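L-iditol 2-dehydrogenase (Clostridium scindens, PDB 4OH1) probably catalyses the zinc-dependent oxidation of L-iditol and related polyols at C2 with NAD+. Local coordinates at residues A[199-204]-A[218-223]; A[186-191]-A[313-318]; A[243-248]-A[266-271]; A[169-174]-A[191-196]; A[204-209]-A[223-228]. All coordinates share one frame; numbering follows the deposited sequence.

In the fold
Contacts 1, 3 and 5 pair neighbouring strands of one parallel Rossmann sheet, while contacts 2 and 4 use successive parts of helix 184-194, which lies against it, and share Gln191. Contacts 1 and 5 are consecutive, sharing Phe204 and Leu223. Val190 CG2 of contact 2 meets Val203 CG2 of contact 1 at 3.4 Å, and Leu189 CD1 reaches Phe271 CZ of contact 3 at 3.6 Å, so the helix touches both strand pairs. Contact 2 lies closest to the zinc site of Cys46, His74, Glu75 and Glu157: the side chain of Met188 is about 8 Å from the metal, that of Phe271 about 10 Å. Contacts 1, 4 and 5 lie away from the metal sites.

Contact 1: A[199-204]-A[218-223]; sequences STITVF and GADYAL
The Tyr221 ring turns its edge to segment 199-204: Thr202 OG1 lies near the ring plane, 3.8 Å from Tyr221 CD2, with Thr200 CG2 farther along the same rim at CE2. The Phe204 ring is met obliquely by a methyl, Leu223 CD1 standing 4.0 Å from Phe204 CE2, and the two side chains run side by side. Leu223 CD1 also packs on Thr202 CG2. The third flat group, the Asp220 carboxylate, accepts from Ile201 N through the anti lone pair of OD2 at 2.8 Å. Its CG lies anti to the carbonyl carbon (chi1 -57°), beside the backbone N, and the same oxygen forms a salt bridge with Arg314 of the second subunit. Ile201 O is gripped twice, by Asp220 N at 2.9 Å and Tyr221 N at 3.1 Å, both in its carbonyl plane. The ladder then continues from Val203 N to Tyr221 O and from Leu223 N to Val203 O, this last at 2.7 Å. Thr202 OG1 has its hydrogen bond with Tyr242 OH. Tyr221 and Leu223 pack against helix 230-238, as does Phe204; Val203 and Ala222 face the opposite way, toward helix 208-216. With Gly218 closing that helix in a Schellman motif, the two parallel strands, 22° apart, complete a beta-alpha-beta unit of the Rossmann fold, strand 221-224 being outermost in the sheet of this chain.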
# COMPACT_ATOMS: atom_id res chain seq x y z
N SER A 199 20.05 4.36 0.72
CA SER A 199 21.10 5.34 0.93
C SER A 199 22.21 4.75 1.77
O SER A 199 23.32 5.28 1.75
CB SER A 199 20.52 6.60 1.56
OG SER A 199 19.69 6.27 2.67
N THR A 200 21.94 3.67 2.51
CA THR A 200 23.02 2.88 3.14
C THR A 200 22.81 1.38 2.94
O THR A 200 21.73 0.90 3.17
CB THR A 200 23.12 3.18 4.61
OG1 THR A 200 23.42 4.56 4.75
CG2 THR A 200 24.23 2.39 5.28
N ILE A 201 23.82 0.68 2.42
CA ILE A 201 23.73 -0.78 2.18
C ILE A 201 24.91 -1.46 2.86
O ILE A 201 26.03 -1.17 2.54
CB ILE A 201 23.77 -1.13 0.71
CG1 ILE A 201 22.62 -0.42 -0.02
CG2 ILE A 201 23.62 -2.60 0.53
CD1 ILE A 201 22.66 -0.44 -1.56
N THR A 202 24.65 -2.32 3.83
CA THR A 202 25.71 -3.06 4.55
C THR A 202 25.49 -4.54 4.43
O THR A 202 24.40 -5.05 4.72
CB THR A 202 25.64 -2.73 6.04
OG1 THR A 202 25.76 -1.32 6.20
CG2 THR A 202 26.74 -3.41 6.81
N VAL A 203 26.49 -5.24 3.96
CA VAL A 203 26.44 -6.69 3.84
C VAL A 203 27.26 -7.37 4.94
O VAL A 203 28.34 -6.89 5.35
CB VAL A 203 26.95 -7.12 2.45
CG1 VAL A 203 27.04 -8.65 2.29
CG2 VAL A 203 26.02 -6.55 1.36
N PHE A 204 26.74 -8.50 5.41
CA PHE A 204 27.39 -9.25 6.48
C PHE A 204 27.73 -10.65 5.98
O PHE A 204 26.92 -11.26 5.34
CB PHE A 204 26.46 -9.35 7.70
CG PHE A 204 26.11 -8.04 8.31
CD1 PHE A 204 25.11 -7.25 7.76
CD2 PHE A 204 26.72 -7.60 9.49
CE1 PHE A 204 24.73 -6.04 8.33
CE2 PHE A 204 26.33 -6.40 10.07
CZ PHE A 204 25.32 -5.62 9.45
N GLY A 218 28.40 -2.79 -5.13
CA GLY A 218 27.74 -1.54 -4.73
C GLY A 218 27.41 -1.36 -3.26
O GLY A 218 26.78 -0.39 -2.91
N ALA A 219 27.85 -2.26 -2.39
CA ALA A 219 27.54 -2.10 -1.00
C ALA A 219 28.36 -0.96 -0.48
O ALA A 219 29.48 -0.80 -0.87
CB ALA A 219 27.88 -3.32 -0.26
N ASP A 220 27.83 -0.22 0.48
CA ASP A 220 28.61 0.82 1.15
C ASP A 220 29.56 0.21 2.18
O ASP A 220 30.70 0.63 2.30
CB ASP A 220 27.68 1.85 1.84
CG ASP A 220 26.71 2.50 0.87
OD1 ASP A 220 27.18 3.30 0.06
OD2 ASP A 220 25.51 2.19 0.83
N TYR A 221 29.09 -0.78 2.94
CA TYR A 221 29.93 -1.39 3.93
C TYR A 221 29.77 -2.90 3.84
O TYR A 221 28.72 -3.41 3.44
CB TYR A 221 29.52 -0.92 5.33
CG TYR A 221 29.55 0.56 5.47
CD1 TYR A 221 30.76 1.25 5.50
CD2 TYR A 221 28.39 1.29 5.51
CE1 TYR A 221 30.81 2.60 5.61
CE2 TYR A 221 28.43 2.69 5.60
CZ TYR A 221 29.65 3.31 5.65
OH TYR A 221 29.74 4.65 5.73
N ALA A 222 30.80 -3.60 4.24
CA ALA A 222 30.79 -5.04 4.24
C ALA A 222 31.50 -5.53 5.48
O ALA A 222 32.65 -5.24 5.67
CB ALA A 222 31.45 -5.56 3.01
N LEU A 223 30.77 -6.24 6.34
CA LEU A 223 31.28 -6.53 7.66
C LEU A 223 31.27 -8.01 7.97
O LEU A 223 30.41 -8.77 7.49
CB LEU A 223 30.42 -5.84 8.71
CG LEU A 223 30.34 -4.32 8.65
CD1 LEU A 223 29.35 -3.79 9.68
CD2 LEU A 223 31.71 -3.76 8.84

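Contact 2: A[186-191]-A[313-318]; sequences GMMLVQ and PRMDFS
Gln191, on helix 184-194 of the Rossmann domain, pairs its side-chain amide with the backbone of Asp316 in the loop that leads to strand 321-326. Two hydrogen bonds make a two-point grip: Asp316 N gives to Gln191 OE1 at 2.8 Å, in the carbonyl plane and on a lone pair, and Gln191 NE2 gives to Asp316 O at 2.9 Å with the acceptor close to the amide plane. Both are nearly straight, and together they fix the rotation of the amide. NE2 has a second acceptor in Asn217 OD1, so this buried group is satisfied on both of its ends. Apolar packing lies beside it. The selenomethionine Met315, bent at chi2 and chi3 (-63° and -73°), curls its CE back to within 3.7 Å of Gln191 CB and 4.2 Å of Met188 CB. Phe317 turns a ring edge to Met188 CG, while Met315 CB lies over one of its faces toward the rim. Within the loop, Asp316 OD1 accepts from Ser318 N in an Asx turn. A water completes the link, donating to Arg314 O and, at 2.7 Å, to Gln191 OE1.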
# COMPACT_ATOMS: atom_id res chain seq x y z
N GLY A 186 22.54 -12.57 -2.34
CA GLY A 186 23.09 -11.43 -1.66
C GLY A 186 23.56 -10.35 -2.61
O GLY A 186 23.27 -9.18 -2.39
N MSE A 187 24.31 -10.74 -3.64
CA MSE A 187 24.88 -9.78 -4.57
C MSE A 187 23.75 -9.18 -5.39
O MSE A 187 23.72 -7.99 -5.64
CB MSE A 187 25.89 -10.44 -5.49
CG MSE A 187 27.15 -10.96 -4.80
SE MSE A 187 28.00 -9.59 -3.64
CE MSE A 187 27.15 -9.97 -1.93
N MSE A 188 22.78 -9.96 -5.76
CA MSE A 188 21.62 -9.39 -6.46
C MSE A 188 20.83 -8.39 -5.58
O MSE A 188 20.36 -7.39 -6.08
CB MSE A 188 20.66 -10.48 -6.92
CG MSE A 188 21.32 -11.43 -7.89
SE MSE A 188 20.13 -12.84 -8.63
CE MSE A 188 21.46 -14.30 -8.40
N LEU A 189 20.66 -8.70 -4.29
CA LEU A 189 20.04 -7.76 -3.36
C LEU A 189 20.88 -6.46 -3.21
O LEU A 189 20.34 -5.39 -3.08
CB LEU A 189 19.83 -8.39 -2.01
CG LEU A 189 18.70 -9.42 -2.03
CD1 LEU A 189 18.74 -10.21 -0.74
CD2 LEU A 189 17.34 -8.76 -2.24
N VAL A 190 22.19 -6.56 -3.26
CA VAL A 190 22.99 -5.35 -3.21
C VAL A 190 22.61 -4.46 -4.40
O VAL A 190 22.32 -3.26 -4.25
CB VAL A 190 24.50 -5.60 -3.19
CG1 VAL A 190 25.27 -4.34 -3.43
CG2 VAL A 190 24.94 -6.19 -1.84
N GLN A 191 22.61 -5.04 -5.59
CA GLN A 191 22.31 -4.28 -6.80
C GLN A 191 20.90 -3.73 -6.78
O GLN A 191 20.67 -2.59 -7.18
CB GLN A 191 22.57 -5.09 -8.05
CG GLN A 191 24.07 -5.39 -8.23
CD GLN A 191 24.46 -5.89 -9.61
OE1 GLN A 191 23.80 -5.57 -10.59
NE2 GLN A 191 25.58 -6.61 -9.69
N PRO A 313 18.66 -6.17 -18.05
CA PRO A 313 19.65 -5.18 -18.57
C PRO A 313 20.11 -4.11 -17.55
O PRO A 313 21.06 -3.38 -17.83
CB PRO A 313 18.93 -4.49 -19.74
CG PRO A 313 17.71 -5.35 -20.01
CD PRO A 313 17.39 -6.11 -18.76
N ARG A 314 19.43 -3.97 -16.43
CA ARG A 314 19.87 -3.04 -15.39
C ARG A 314 20.85 -3.66 -14.40
O ARG A 314 21.36 -2.98 -13.56
CB ARG A 314 18.67 -2.54 -14.55
CG ARG A 314 17.69 -1.60 -15.31
CD ARG A 314 18.33 -0.45 -16.14
NE ARG A 314 17.37 0.67 -16.31
CZ ARG A 314 17.29 1.52 -17.33
NH1 ARG A 314 18.09 1.41 -18.37
NH2 ARG A 314 16.42 2.54 -17.30
N MSE A 315 21.03 -4.96 -14.44
CA MSE A 315 21.86 -5.64 -13.48
C MSE A 315 23.21 -5.82 -14.12
O MSE A 315 23.31 -5.78 -15.32
CB MSE A 315 21.36 -7.05 -13.20
CG MSE A 315 19.96 -7.18 -12.79
SE MSE A 315 19.72 -6.25 -11.10
CE MSE A 315 20.64 -7.53 -9.97
N ASP A 316 24.23 -6.07 -13.33
CA ASP A 316 25.57 -6.40 -13.91
C ASP A 316 25.99 -7.74 -13.37
O ASP A 316 26.41 -7.86 -12.20
CB ASP A 316 26.56 -5.36 -13.50
CG ASP A 316 27.97 -5.65 -14.03
OD1 ASP A 316 28.21 -6.71 -14.60
OD2 ASP A 316 28.83 -4.80 -13.85
N PHE A 317 25.87 -8.77 -14.18
CA PHE A 317 26.10 -10.11 -13.67
C PHE A 317 27.54 -10.48 -13.80
O PHE A 317 27.92 -11.57 -13.44
CB PHE A 317 25.22 -11.14 -14.37
CG PHE A 317 23.79 -11.06 -13.97
CD1 PHE A 317 23.42 -11.20 -12.66
CD2 PHE A 317 22.82 -10.76 -14.86
CE1 PHE A 317 22.09 -11.06 -12.28
CE2 PHE A 317 21.50 -10.65 -14.47
CZ PHE A 317 21.14 -10.82 -13.20
N SER A 318 28.37 -9.58 -14.32
CA SER A 318 29.79 -9.91 -14.42
C SER A 318 30.37 -9.91 -13.01
O SER A 318 31.42 -10.36 -12.79
CB SER A 318 30.49 -8.86 -15.23
OG SER A 318 30.53 -7.61 -14.53
O HOH W 1 23.07 -3.06 -11.28

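Contact 3: A[243-248]-A[266-271]; sequences DCVLEG and GDAVYF. With EDO (1,2-ethanediol), chain F.
Val245 and Ala268 face each other at the middle of this strand pair, their CB atoms 4.1 Å apart. On the opposite face of the sheet Leu246 CD2 packs on Val269 CB, and Leu246 CB approaches Phe271 CE1 at 4.0 Å. The Phe271 ring folds back over the end of segment 243-248 because its CG sits between the backbone N and the carbonyl carbon (chi1 66°). One face of the ring thereby covers Glu247 O, which lies toward the rim, and Gly248 CA, 3.4 Å from Phe271 CZ; the missing side chain of Gly248 allows this close approach. Glu247 crosses Tyr270 at about a right angle, its CB only 3.4 Å from Tyr270 CD1, before bending off so that its carboxylate bonds Thr249 OG1 and Gly250 N. Five backbone bonds join the strands, from Asp267 N to Asp243 O through to Phe271 N to Glu247 O; two of them, Val269 N to Val245 O and Glu247 N to Val269 O, are both 2.7 Å. At the polar edge Asp243 OD2 accepts from Ser176 N, and Asp267 OD1 is bonded to His296. A 1,2-ethanediol, probably from the crystallisation liquor, has O1 3.1 Å from Asp243 OD1. In the parallel Rossmann sheet, strand 242-247 lies between strands 176-180 and 266-270, strand 294-297 follows, and helix 252-261 covers Glu247 and Tyr270.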
# COMPACT_ATOMS: atom_id res chain seq x y z
N ASP A 243 16.63 0.05 8.31
CA ASP A 243 15.19 0.01 7.96
C ASP A 243 14.73 -1.33 7.35
O ASP A 243 13.60 -1.73 7.53
CB ASP A 243 14.79 1.15 7.05
CG ASP A 243 15.24 2.51 7.60
OD1 ASP A 243 14.88 2.90 8.72
OD2 ASP A 243 15.98 3.17 6.89
N CYS A 244 15.65 -2.01 6.68
CA CYS A 244 15.37 -3.17 5.90
C CYS A 244 16.43 -4.19 6.26
O CYS A 244 17.60 -3.88 6.20
CB CYS A 244 15.48 -2.85 4.42
SG CYS A 244 14.45 -1.44 3.88
N VAL A 245 16.02 -5.38 6.67
CA VAL A 245 16.95 -6.48 6.91
C VAL A 245 16.54 -7.70 6.06
O VAL A 245 15.36 -8.13 6.07
CB VAL A 245 17.00 -6.82 8.42
CG1 VAL A 245 17.72 -8.13 8.69
CG2 VAL A 245 17.68 -5.70 9.23
N LEU A 246 17.52 -8.25 5.34
CA LEU A 246 17.27 -9.37 4.44
C LEU A 246 18.13 -10.55 4.82
O LEU A 246 19.35 -10.48 4.68
CB LEU A 246 17.63 -8.99 3.02
CG LEU A 246 16.52 -8.02 2.61
CD1 LEU A 246 17.10 -6.77 2.32
CD2 LEU A 246 15.67 -8.56 1.55
N GLU A 247 17.50 -11.61 5.28
CA GLU A 247 18.23 -12.81 5.81
C GLU A 247 18.23 -13.94 4.79
O GLU A 247 17.20 -14.59 4.54
CB GLU A 247 17.62 -13.30 7.11
CG GLU A 247 18.60 -14.13 8.02
CD GLU A 247 19.43 -15.20 7.29
OE1 GLU A 247 18.89 -16.22 6.81
OE2 GLU A 247 20.65 -14.98 7.21
N GLY A 248 19.41 -14.15 4.19
CA GLY A 248 19.61 -15.16 3.15
C GLY A 248 20.66 -16.24 3.49
O GLY A 248 20.96 -17.05 2.65
N GLY A 266 10.98 -1.10 11.34
CA GLY A 266 11.68 -1.69 10.21
C GLY A 266 11.08 -3.00 9.72
O GLY A 266 10.24 -3.59 10.41
N ASP A 267 11.55 -3.47 8.56
CA ASP A 267 11.04 -4.70 7.95
C ASP A 267 12.17 -5.66 7.76
O ASP A 267 13.15 -5.38 7.05
CB ASP A 267 10.39 -4.46 6.60
CG ASP A 267 9.16 -3.63 6.70
OD1 ASP A 267 8.09 -4.24 6.90
OD2 ASP A 267 9.25 -2.38 6.58
N ALA A 268 12.03 -6.80 8.40
CA ALA A 268 12.99 -7.92 8.22
C ALA A 268 12.34 -9.07 7.44
O ALA A 268 11.23 -9.52 7.81
CB ALA A 268 13.44 -8.44 9.56
N VAL A 269 13.08 -9.59 6.46
CA VAL A 269 12.61 -10.64 5.58
C VAL A 269 13.56 -11.84 5.65
O VAL A 269 14.76 -11.74 5.38
CB VAL A 269 12.52 -10.18 4.14
CG1 VAL A 269 11.92 -11.25 3.29
CG2 VAL A 269 11.62 -8.96 4.03
N TYR A 270 12.96 -12.98 6.01
CA TYR A 270 13.63 -14.25 6.15
C TYR A 270 13.21 -15.12 5.00
O TYR A 270 12.13 -15.67 4.99
CB TYR A 270 13.27 -14.86 7.52
CG TYR A 270 13.81 -14.03 8.66
CD1 TYR A 270 15.10 -14.20 9.13
CD2 TYR A 270 13.04 -13.04 9.23
CE1 TYR A 270 15.61 -13.40 10.19
CE2 TYR A 270 13.54 -12.24 10.25
CZ TYR A 270 14.81 -12.44 10.74
OH TYR A 270 15.27 -11.60 11.72
N PHE A 271 14.06 -15.18 4.01
CA PHE A 271 13.79 -15.86 2.74
C PHE A 271 14.66 -17.08 2.45
O PHE A 271 14.45 -17.76 1.46
CB PHE A 271 13.92 -14.86 1.54
CG PHE A 271 15.29 -14.34 1.32
CD1 PHE A 271 15.73 -13.20 1.97
CD2 PHE A 271 16.14 -14.94 0.41
CE1 PHE A 271 17.05 -12.69 1.75
CE2 PHE A 271 17.46 -14.44 0.19
CZ PHE A 271 17.90 -13.33 0.87
C1 EDO F . 16.39 5.25 11.56
O1 EDO F . 16.87 4.47 10.46
C2 EDO F . 16.58 6.72 11.25
O2 EDO F . 15.90 7.09 10.03
O HOH W 2 11.15 -0.60 6.19

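Contact 4: A[169-174]-A[191-196]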
# COMPACT_ATOMS: atom_id res chain seq x y z
N ALA A 169 10.83 -6.34 1.95
CA ALA A 169 11.57 -5.52 2.90
C ALA A 169 11.31 -4.04 2.72
O ALA A 169 11.82 -3.19 3.49
CB ALA A 169 13.07 -5.78 2.70
N LYS A 170 10.56 -3.71 1.67
CA LYS A 170 10.19 -2.34 1.41
C LYS A 170 11.37 -1.42 1.19
O LYS A 170 11.39 -0.28 1.65
CB LYS A 170 9.29 -1.85 2.52
CG LYS A 170 8.07 -2.68 2.47
CD LYS A 170 7.23 -2.54 3.64
CE LYS A 170 6.12 -3.56 3.55
NZ LYS A 170 5.04 -3.02 4.41
N ILE A 171 12.34 -1.90 0.44
CA ILE A 171 13.47 -1.08 0.18
C ILE A 171 12.97 0.09 -0.63
O ILE A 171 12.24 -0.10 -1.58
CB ILE A 171 14.53 -1.80 -0.57
CG1 ILE A 171 14.90 -3.11 0.18
CG2 ILE A 171 15.74 -0.87 -0.67
CD1 ILE A 171 16.14 -3.89 -0.47
N SER A 172 13.31 1.31 -0.23
CA SER A 172 12.85 2.49 -0.99
C SER A 172 13.74 3.66 -0.64
O SER A 172 14.66 3.54 0.18
CB SER A 172 11.38 2.78 -0.68
OG SER A 172 11.16 2.94 0.72
N TYR A 173 13.48 4.79 -1.28
CA TYR A 173 14.33 5.97 -1.19
C TYR A 173 14.76 6.26 0.23
O TYR A 173 13.93 6.42 1.15
CB TYR A 173 13.57 7.19 -1.74
CG TYR A 173 13.27 7.20 -3.23
CD1 TYR A 173 14.26 7.06 -4.14
CD2 TYR A 173 11.98 7.39 -3.68
CE1 TYR A 173 13.97 7.09 -5.50
CE2 TYR A 173 11.70 7.43 -4.99
CZ TYR A 173 12.68 7.27 -5.91
OH TYR A 173 12.38 7.31 -7.25
N GLY A 174 16.06 6.38 0.42
CA GLY A 174 16.53 6.87 1.67
C GLY A 174 16.56 5.87 2.83
O GLY A 174 16.95 6.23 3.94
N GLN A 191 22.61 -5.04 -5.59
CA GLN A 191 22.31 -4.28 -6.80
C GLN A 191 20.90 -3.73 -6.78
O GLN A 191 20.67 -2.59 -7.18
CB GLN A 191 22.57 -5.09 -8.05
CG GLN A 191 24.07 -5.39 -8.23
CD GLN A 191 24.46 -5.89 -9.61
OE1 GLN A 191 23.80 -5.57 -10.59
NE2 GLN A 191 25.58 -6.61 -9.69
N LEU A 192 19.96 -4.54 -6.31
CA LEU A 192 18.59 -4.13 -6.23
C LEU A 192 18.34 -3.11 -5.15
O LEU A 192 17.42 -2.29 -5.30
CB LEU A 192 17.64 -5.32 -6.01
CG LEU A 192 17.45 -6.29 -7.16
CD1 LEU A 192 16.63 -7.41 -6.70
CD2 LEU A 192 16.81 -5.63 -8.38
N ALA A 193 19.10 -3.17 -4.05
CA ALA A 193 18.97 -2.15 -3.01
C ALA A 193 19.44 -0.83 -3.60
O ALA A 193 18.79 0.16 -3.37
CB ALA A 193 19.75 -2.48 -1.77
N ARG A 194 20.51 -0.82 -4.40
CA ARG A 194 20.88 0.41 -5.03
C ARG A 194 19.79 0.97 -5.93
O ARG A 194 19.55 2.20 -5.94
CB ARG A 194 22.12 0.24 -5.88
CG ARG A 194 23.38 0.14 -5.09
CD ARG A 194 23.94 1.53 -4.91
NE ARG A 194 25.19 1.55 -4.18
CZ ARG A 194 25.91 2.65 -3.94
NH1 ARG A 194 25.51 3.84 -4.40
NH2 ARG A 194 27.02 2.56 -3.25
N LEU A 195 19.13 0.07 -6.66
CA LEU A 195 18.14 0.43 -7.68
C LEU A 195 16.80 0.64 -7.05
O LEU A 195 15.83 0.84 -7.74
CB LEU A 195 17.99 -0.65 -8.78
CG LEU A 195 19.25 -0.78 -9.62
CD1 LEU A 195 19.25 -2.12 -10.31
CD2 LEU A 195 19.30 0.31 -10.65
N ALA A 196 16.73 0.57 -5.74
CA ALA A 196 15.50 0.98 -5.04
C ALA A 196 15.72 2.23 -4.15
O ALA A 196 14.91 2.55 -3.28
CB ALA A 196 15.01 -0.16 -4.27
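Ile171 carries this contact with both of its branches, spreading over the last turn of helix 184-194. CG2, anti to the backbone N, presses on Ala196 CB at 3.7 Å, while CD1 at the end of the other branch (chi2 -174°, extended) reaches Ala193 CB at 4.1 Å. The two alanines lie one turn apart and present two small methyl groups to the branched side chain. The backbones come closest just beyond: Ala196 O is 3.1 Å from Ser172 CA in a bent CA-H...O contact, and 3.3 Å from Tyr173 N at an angle too poor for a hydrogen bond. The helix ends at Arg194, just before; its last turn is held by Leu195 N to Gln191 O and Ala196 N to Ala193 O. Farther out, Ile171 packs against Ala166 of helix 156-168 and against Cys244 and Leu246 of strand 242-247. Helix 156-168 is closed by a Schellman motif at Lys170, which turns the chain toward Ile171. Past Tyr173 the path is fixed by backbone bonding between Gly174 and Gly197. The Tyr173 hydroxyl bonds Leu192 O of the second subunit, and Leu192 O is met in return by Tyr173 of that subunit, so the corner is part of the interface. The arrangement joins the entry into strand 176-180 to the far end of the following helix, a corner of the first beta-alpha-beta unit of a Rossmann domain.

Contact 5: A[204-209]-A[223-228]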
# COMPACT_ATOMS: atom_id res chain seq x y z
N PHE A 204 26.74 -8.50 5.41
CA PHE A 204 27.39 -9.25 6.48
C PHE A 204 27.73 -10.65 5.98
O PHE A 204 26.92 -11.26 5.34
CB PHE A 204 26.46 -9.35 7.70
CG PHE A 204 26.11 -8.04 8.31
CD1 PHE A 204 25.11 -7.25 7.76
CD2 PHE A 204 26.72 -7.60 9.49
CE1 PHE A 204 24.73 -6.04 8.33
CE2 PHE A 204 26.33 -6.40 10.07
CZ PHE A 204 25.32 -5.62 9.45
N ASP A 205 28.95 -11.12 6.24
CA ASP A 205 29.30 -12.52 5.94
C ASP A 205 30.47 -12.96 6.82
O ASP A 205 31.06 -12.10 7.46
CB ASP A 205 29.68 -12.66 4.45
CG ASP A 205 29.60 -14.10 3.94
OD1 ASP A 205 30.57 -14.90 4.10
OD2 ASP A 205 28.57 -14.46 3.32
N ILE A 206 30.84 -14.25 6.83
CA ILE A 206 32.09 -14.76 7.50
C ILE A 206 33.35 -14.61 6.65
O ILE A 206 34.49 -14.41 7.12
CB ILE A 206 32.00 -16.25 7.79
CG1 ILE A 206 30.67 -16.62 8.44
CG2 ILE A 206 33.13 -16.67 8.71
CD1 ILE A 206 30.27 -15.67 9.56
N VAL A 207 33.15 -14.76 5.37
CA VAL A 207 34.25 -14.95 4.47
C VAL A 207 34.70 -13.61 3.92
O VAL A 207 33.93 -12.90 3.34
CB VAL A 207 33.79 -15.89 3.34
CG1 VAL A 207 34.90 -16.11 2.28
CG2 VAL A 207 33.24 -17.21 3.95
N PRO A 208 35.98 -13.27 4.05
CA PRO A 208 36.42 -11.94 3.60
C PRO A 208 36.46 -11.66 2.08
O PRO A 208 36.29 -10.49 1.65
CB PRO A 208 37.83 -11.84 4.20
CG PRO A 208 37.74 -12.73 5.47
CD PRO A 208 36.87 -13.86 5.08
N GLU A 209 36.70 -12.68 1.27
CA GLU A 209 36.70 -12.49 -0.19
C GLU A 209 35.29 -12.07 -0.65
O GLU A 209 35.08 -11.36 -1.66
CB GLU A 209 37.07 -13.80 -0.86
CG GLU A 209 38.14 -13.68 -1.90
CD GLU A 209 38.52 -15.04 -2.46
OE1 GLU A 209 37.99 -16.09 -2.01
OE2 GLU A 209 39.36 -15.06 -3.38
N LEU A 223 30.77 -6.24 6.34
CA LEU A 223 31.28 -6.53 7.66
C LEU A 223 31.27 -8.01 7.97
O LEU A 223 30.41 -8.77 7.49
CB LEU A 223 30.42 -5.84 8.71
CG LEU A 223 30.34 -4.32 8.65
CD1 LEU A 223 29.35 -3.79 9.68
CD2 LEU A 223 31.71 -3.76 8.84
N ASN A 224 32.21 -8.39 8.82
CA ASN A 224 32.31 -9.76 9.27
C ASN A 224 31.33 -10.10 10.38
O ASN A 224 31.43 -9.56 11.49
CB ASN A 224 33.70 -10.04 9.73
CG ASN A 224 33.92 -11.52 9.93
OD1 ASN A 224 33.11 -12.23 10.55
ND2 ASN A 224 34.97 -12.01 9.31
N SER A 225 30.41 -11.02 10.11
CA SER A 225 29.28 -11.26 11.01
C SER A 225 29.64 -12.09 12.24
O SER A 225 28.81 -12.17 13.16
CB SER A 225 28.12 -11.94 10.30
OG SER A 225 28.54 -13.08 9.60
N ALA A 226 30.84 -12.67 12.20
CA ALA A 226 31.47 -13.41 13.29
C ALA A 226 32.26 -12.53 14.27
O ALA A 226 32.35 -12.86 15.43
CB ALA A 226 32.38 -14.54 12.74
N GLU A 227 32.86 -11.43 13.82
CA GLU A 227 33.52 -10.55 14.76
C GLU A 227 32.56 -9.99 15.79
O GLU A 227 31.53 -9.44 15.44
CB GLU A 227 34.13 -9.38 14.06
CG GLU A 227 35.38 -9.70 13.27
CD GLU A 227 36.00 -8.42 12.70
OE1 GLU A 227 35.60 -7.31 13.14
OE2 GLU A 227 36.87 -8.52 11.82
N GLU A 228 32.91 -10.09 17.07
CA GLU A 228 32.02 -9.56 18.10
C GLU A 228 32.02 -8.02 18.07
O GLU A 228 32.94 -7.42 17.57
CB GLU A 228 32.36 -10.11 19.48
CG GLU A 228 33.72 -9.78 19.96
CD GLU A 228 33.71 -9.63 21.46
OE1 GLU A 228 33.10 -8.65 21.94
OE2 GLU A 228 34.29 -10.49 22.15
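Asp205 O is held from segment 223-228 by Ser225 N, a hydrogen bond of 2.9 Å, and by a CA-H...O contact from Asn224 CA at 3.2 Å. The Ser225 donor stands well above the carbonyl plane, 51° out of it, where strand 221-224 bends into its turn. These residues end a parallel strand pair of the Rossmann fold; the last bridge joins Asp205 to Asn224, and Asp205 N gives to Leu223 O at 3.0 Å. Beyond the bridge both strands finish in an Asx turn. Asp205 OD1 accepts from Val207 N at 2.9 Å on its anti lone pair, bringing the chain to the start of helix 208-216, while OD2 bonds Ala182 N in the glycine-rich turn after strand 176-180. An acid at this point, the end of strand 200-205, is the usual place of the residue that binds the adenosine ribose in NAD-dependent relatives, and Asp205 would be consistent with that role. On strand 221-224 Asn224 OD1 accepts from Ala226 N at 2.8 Å and, weakly, from Glu227 N. Ser225 CB rests on Phe204 CB. Ile206 is exposed and, although it starts out away from segment 223-228, bends at chi2 (-45°) so that CD1 comes back over the turn, tight against Ser225 OG and 4.0 Å from Ala226 CB.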